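Local coordinates for resiniferatoxin-binding, phosphotriesterase-related protein (Rhodobacter sphaeroides 2.4.1, PDB 3K2G) that binds two zinc ions in a TIM barrel of the phosphotriesterase family and probably hydrolyses phosphoric diesters, at residues B[54-59]-B[63-68]. Residues are numbered along the deposited sequence; the frame is centred on the assembly and turned at random.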
ATOM      1  N   GLN B  54     -18.914  12.185 -35.218  1.00 41.71           N
ATOM      2  CA  GLN B  54     -20.344  12.235 -35.516  1.00 41.48           C
ATOM      3  C   GLN B  54     -20.855  10.889 -36.028  1.00 39.67           C
ATOM      4  O   GLN B  54     -21.963  10.461 -35.699  1.00 38.67           O
ATOM      5  CB  GLN B  54     -20.619  13.305 -36.578  1.00 44.01           C
ATOM      6  CG  GLN B  54     -21.978  13.968 -36.470  1.00 47.69           C
ATOM      7  CD  GLN B  54     -22.041  14.953 -35.319  1.00 50.04           C
ATOM      8  OE1 GLN B  54     -21.817  14.588 -34.163  1.00 52.79           O
ATOM      9  NE2 GLN B  54     -22.342  16.212 -35.631  1.00 50.27           N
ATOM     10  N   TYR B  55     -20.042  10.222 -36.839  1.00 37.40           N
ATOM     11  CA  TYR B  55     -20.428   8.941 -37.410  1.00 36.30           C
ATOM     12  C   TYR B  55     -20.752   7.886 -36.345  1.00 35.41           C
ATOM     13  O   TYR B  55     -21.618   7.036 -36.549  1.00 33.68           O
ATOM     14  CB  TYR B  55     -19.323   8.435 -38.345  1.00 36.04           C
ATOM     15  CG  TYR B  55     -18.074   7.939 -37.647  1.00 37.79           C
ATOM     16  CD1 TYR B  55     -17.789   6.577 -37.581  1.00 37.57           C
ATOM     17  CD2 TYR B  55     -17.185   8.827 -37.042  1.00 38.00           C
ATOM     18  CE1 TYR B  55     -16.652   6.107 -36.933  1.00 38.65           C
ATOM     19  CE2 TYR B  55     -16.040   8.366 -36.386  1.00 39.08           C
ATOM     20  CZ  TYR B  55     -15.782   7.004 -36.335  1.00 39.91           C
ATOM     21  OH  TYR B  55     -14.659   6.536 -35.682  1.00 41.60           O
ATOM     22  N   LEU B  56     -20.067   7.952 -35.209  1.00 34.58           N
ATOM     23  CA  LEU B  56     -20.282   6.991 -34.127  1.00 34.19           C
ATOM     24  C   LEU B  56     -21.633   7.166 -33.441  1.00 35.41           C
ATOM     25  O   LEU B  56     -22.180   6.223 -32.862  1.00 34.04           O
ATOM     26  CB  LEU B  56     -19.164   7.118 -33.093  1.00 32.79           C
ATOM     27  CG  LEU B  56     -17.778   6.726 -33.597  1.00 33.12           C
ATOM     28  CD1 LEU B  56     -16.724   7.146 -32.590  1.00 32.74           C
ATOM     29  CD2 LEU B  56     -17.737   5.220 -33.838  1.00 32.21           C
ATOM     30  N   ALA B  57     -22.173   8.377 -33.512  1.00 35.59           N
ATOM     31  CA  ALA B  57     -23.452   8.667 -32.885  1.00 36.19           C
ATOM     32  C   ALA B  57     -24.635   8.086 -33.650  1.00 36.90           C
ATOM     33  O   ALA B  57     -25.587   7.580 -33.054  1.00 37.22           O
ATOM     34  CB  ALA B  57     -23.622  10.170 -32.738  1.00 36.18           C
ATOM     35  N   GLU B  58     -24.569   8.130 -34.974  1.00 37.63           N
ATOM     36  CA  GLU B  58     -25.676   7.640 -35.783  1.00 37.58           C
ATOM     37  C   GLU B  58     -25.532   6.211 -36.305  1.00 36.25           C
ATOM     38  O   GLU B  58     -26.530   5.536 -36.558  1.00 34.75           O
ATOM     39  CB  GLU B  58     -25.902   8.601 -36.957  1.00 40.41           C
ATOM     40  CG  GLU B  58     -27.370   8.861 -37.270  1.00 42.33           C
ATOM     41  CD  GLU B  58     -28.108   9.502 -36.109  1.00 43.16           C
ATOM     42  OE1 GLU B  58     -27.710  10.611 -35.693  1.00 44.17           O
ATOM     43  OE2 GLU B  58     -29.083   8.897 -35.613  1.00 43.96           O
ATOM     44  N   ALA B  59     -24.294   5.750 -36.456  1.00 34.96           N
ATOM     45  CA  ALA B  59     -24.034   4.409 -36.972  1.00 33.68           C
ATOM     46  C   ALA B  59     -24.554   3.269 -36.103  1.00 32.10           C
ATOM     47  O   ALA B  59     -24.655   3.392 -34.883  1.00 32.18           O
ATOM     48  CB  ALA B  59     -22.532   4.224 -37.198  1.00 34.37           C
ATOM     49  N   ILE B  63     -18.920  -4.697 -35.791  1.00 18.91           N
ATOM     50  CA  ILE B  63     -17.608  -5.122 -35.308  1.00 19.32           C
ATOM     51  C   ILE B  63     -16.498  -4.100 -35.572  1.00 21.65           C
ATOM     52  O   ILE B  63     -15.550  -3.978 -34.785  1.00 20.55           O
ATOM     53  CB  ILE B  63     -17.214  -6.493 -35.934  1.00 20.06           C
ATOM     54  CG1 ILE B  63     -15.931  -7.022 -35.291  1.00 17.51           C
ATOM     55  CG2 ILE B  63     -17.025  -6.361 -37.448  1.00 18.29           C
ATOM     56  CD1 ILE B  63     -15.581  -8.429 -35.730  1.00 15.32           C
ATOM     57  N   GLU B  64     -16.626  -3.357 -36.667  1.00 22.20           N
ATOM     58  CA  GLU B  64     -15.627  -2.365 -37.050  1.00 24.13           C
ATOM     59  C   GLU B  64     -15.469  -1.159 -36.131  1.00 23.35           C
ATOM     60  O   GLU B  64     -14.439  -0.485 -36.175  1.00 22.50           O
ATOM     61  CB  GLU B  64     -15.903  -1.855 -38.472  1.00 26.95           C
ATOM     62  CG  GLU B  64     -15.843  -2.920 -39.557  1.00 30.99           C
ATOM     63  CD  GLU B  64     -17.121  -3.735 -39.665  1.00 33.86           C
ATOM     64  OE1 GLU B  64     -18.149  -3.316 -39.088  1.00 32.92           O
ATOM     65  OE2 GLU B  64     -17.102  -4.787 -40.345  1.00 33.33           O
ATOM     66  N   ILE B  65     -16.471  -0.869 -35.306  1.00 22.21           N
ATOM     67  CA  ILE B  65     -16.375   0.292 -34.422  1.00 22.08           C
ATOM     68  C   ILE B  65     -16.432  -0.015 -32.926  1.00 20.67           C
ATOM     69  O   ILE B  65     -16.604   0.894 -32.117  1.00 20.55           O
ATOM     70  CB  ILE B  65     -17.486   1.336 -34.744  1.00 24.39           C
ATOM     71  CG1 ILE B  65     -18.870   0.748 -34.457  1.00 25.14           C
ATOM     72  CG2 ILE B  65     -17.407   1.737 -36.212  1.00 25.31           C
ATOM     73  CD1 ILE B  65     -19.997   1.739 -34.653  1.00 26.10           C
ATOM     74  N   LEU B  66     -16.274  -1.282 -32.551  1.00 18.67           N
ATOM     75  CA  LEU B  66     -16.340  -1.657 -31.146  1.00 19.95           C
ATOM     76  C   LEU B  66     -15.281  -0.997 -30.266  1.00 19.81           C
ATOM     77  O   LEU B  66     -15.561  -0.640 -29.117  1.00 20.83           O
ATOM     78  CB  LEU B  66     -16.263  -3.177 -30.996  1.00 17.25           C
ATOM     79  CG  LEU B  66     -17.445  -3.931 -31.619  1.00 18.95           C
ATOM     80  CD1 LEU B  66     -17.280  -5.413 -31.376  1.00 15.67           C
ATOM     81  CD2 LEU B  66     -18.757  -3.429 -31.030  1.00 17.18           C
ATOM     82  N   SER B  67     -14.072  -0.837 -30.794  1.00 18.87           N
ATOM     83  CA  SER B  67     -13.008  -0.199 -30.026  1.00 19.12           C
ATOM     84  C   SER B  67     -13.427   1.212 -29.617  1.00 19.84           C
ATOM     85  O   SER B  67     -13.364   1.568 -28.437  1.00 18.28           O
ATOM     86  CB  SER B  67     -11.713  -0.135 -30.839  1.00 18.96           C
ATOM     87  OG  SER B  67     -10.721   0.594 -30.131  1.00 16.27           O
ATOM     88  N   GLU B  68     -13.860   2.010 -30.593  1.00 21.22           N
ATOM     89  CA  GLU B  68     -14.297   3.375 -30.324  1.00 21.90           C
ATOM     90  C   GLU B  68     -15.462   3.395 -29.332  1.00 20.83           C
ATOM     91  O   GLU B  68     -15.492   4.227 -28.424  1.00 19.12           O
ATOM     92  CB  GLU B  68     -14.714   4.084 -31.623  1.00 24.58           C
ATOM     93  CG  GLU B  68     -13.563   4.570 -32.510  1.00 28.56           C
ATOM     94  CD  GLU B  68     -12.623   5.532 -31.798  1.00 30.00           C
ATOM     95  OE1 GLU B  68     -13.105   6.472 -31.135  1.00 32.67           O
ATOM     96  OE2 GLU B  68     -11.396   5.351 -31.908  1.00 31.63           O
TER
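Leu56 meets both Ile65 and Glu68 where two consecutive short helices, 54-58 and 66-70, joined by a loop, pack on the periphery of the TIM-barrel protein, centred about 27 Å from the centre of the chain. No hydrogen bond crosses between residues 54-59 and 63-68, so the joint is van der Waals packing, and the 216 Å² it buries falls mainly on these three side chains. Both methyls of Leu56 reach Glu68 CB, CD1 at 3.8 Å and CD2 at 3.9 Å, the chains crossing nearly at right angles. CD2 also lies 4.0 Å from Ile65 CB, those two side chains running past each other in opposite senses. With its CG1 set between backbone N and carbonyl carbon (chi1 65°), Ile65 extends CD1 to 4.4 Å from the Ala59 CB, at the residue that follows the first helix. Its other branch, CG2, sits at the edge of the Tyr55 ring, near the ring plane. Glu68 packs chiefly through CB and CG, with OE1 also near Leu56 CD1, whereas OE2 forms a salt bridge with Lys324 and a hydrogen bond with His325, both of the second subunit, placing this pair of helices at a subunit interface. Tyr55 crosses Glu68 about perpendicularly, its OH 3.9 Å from Glu68 CG.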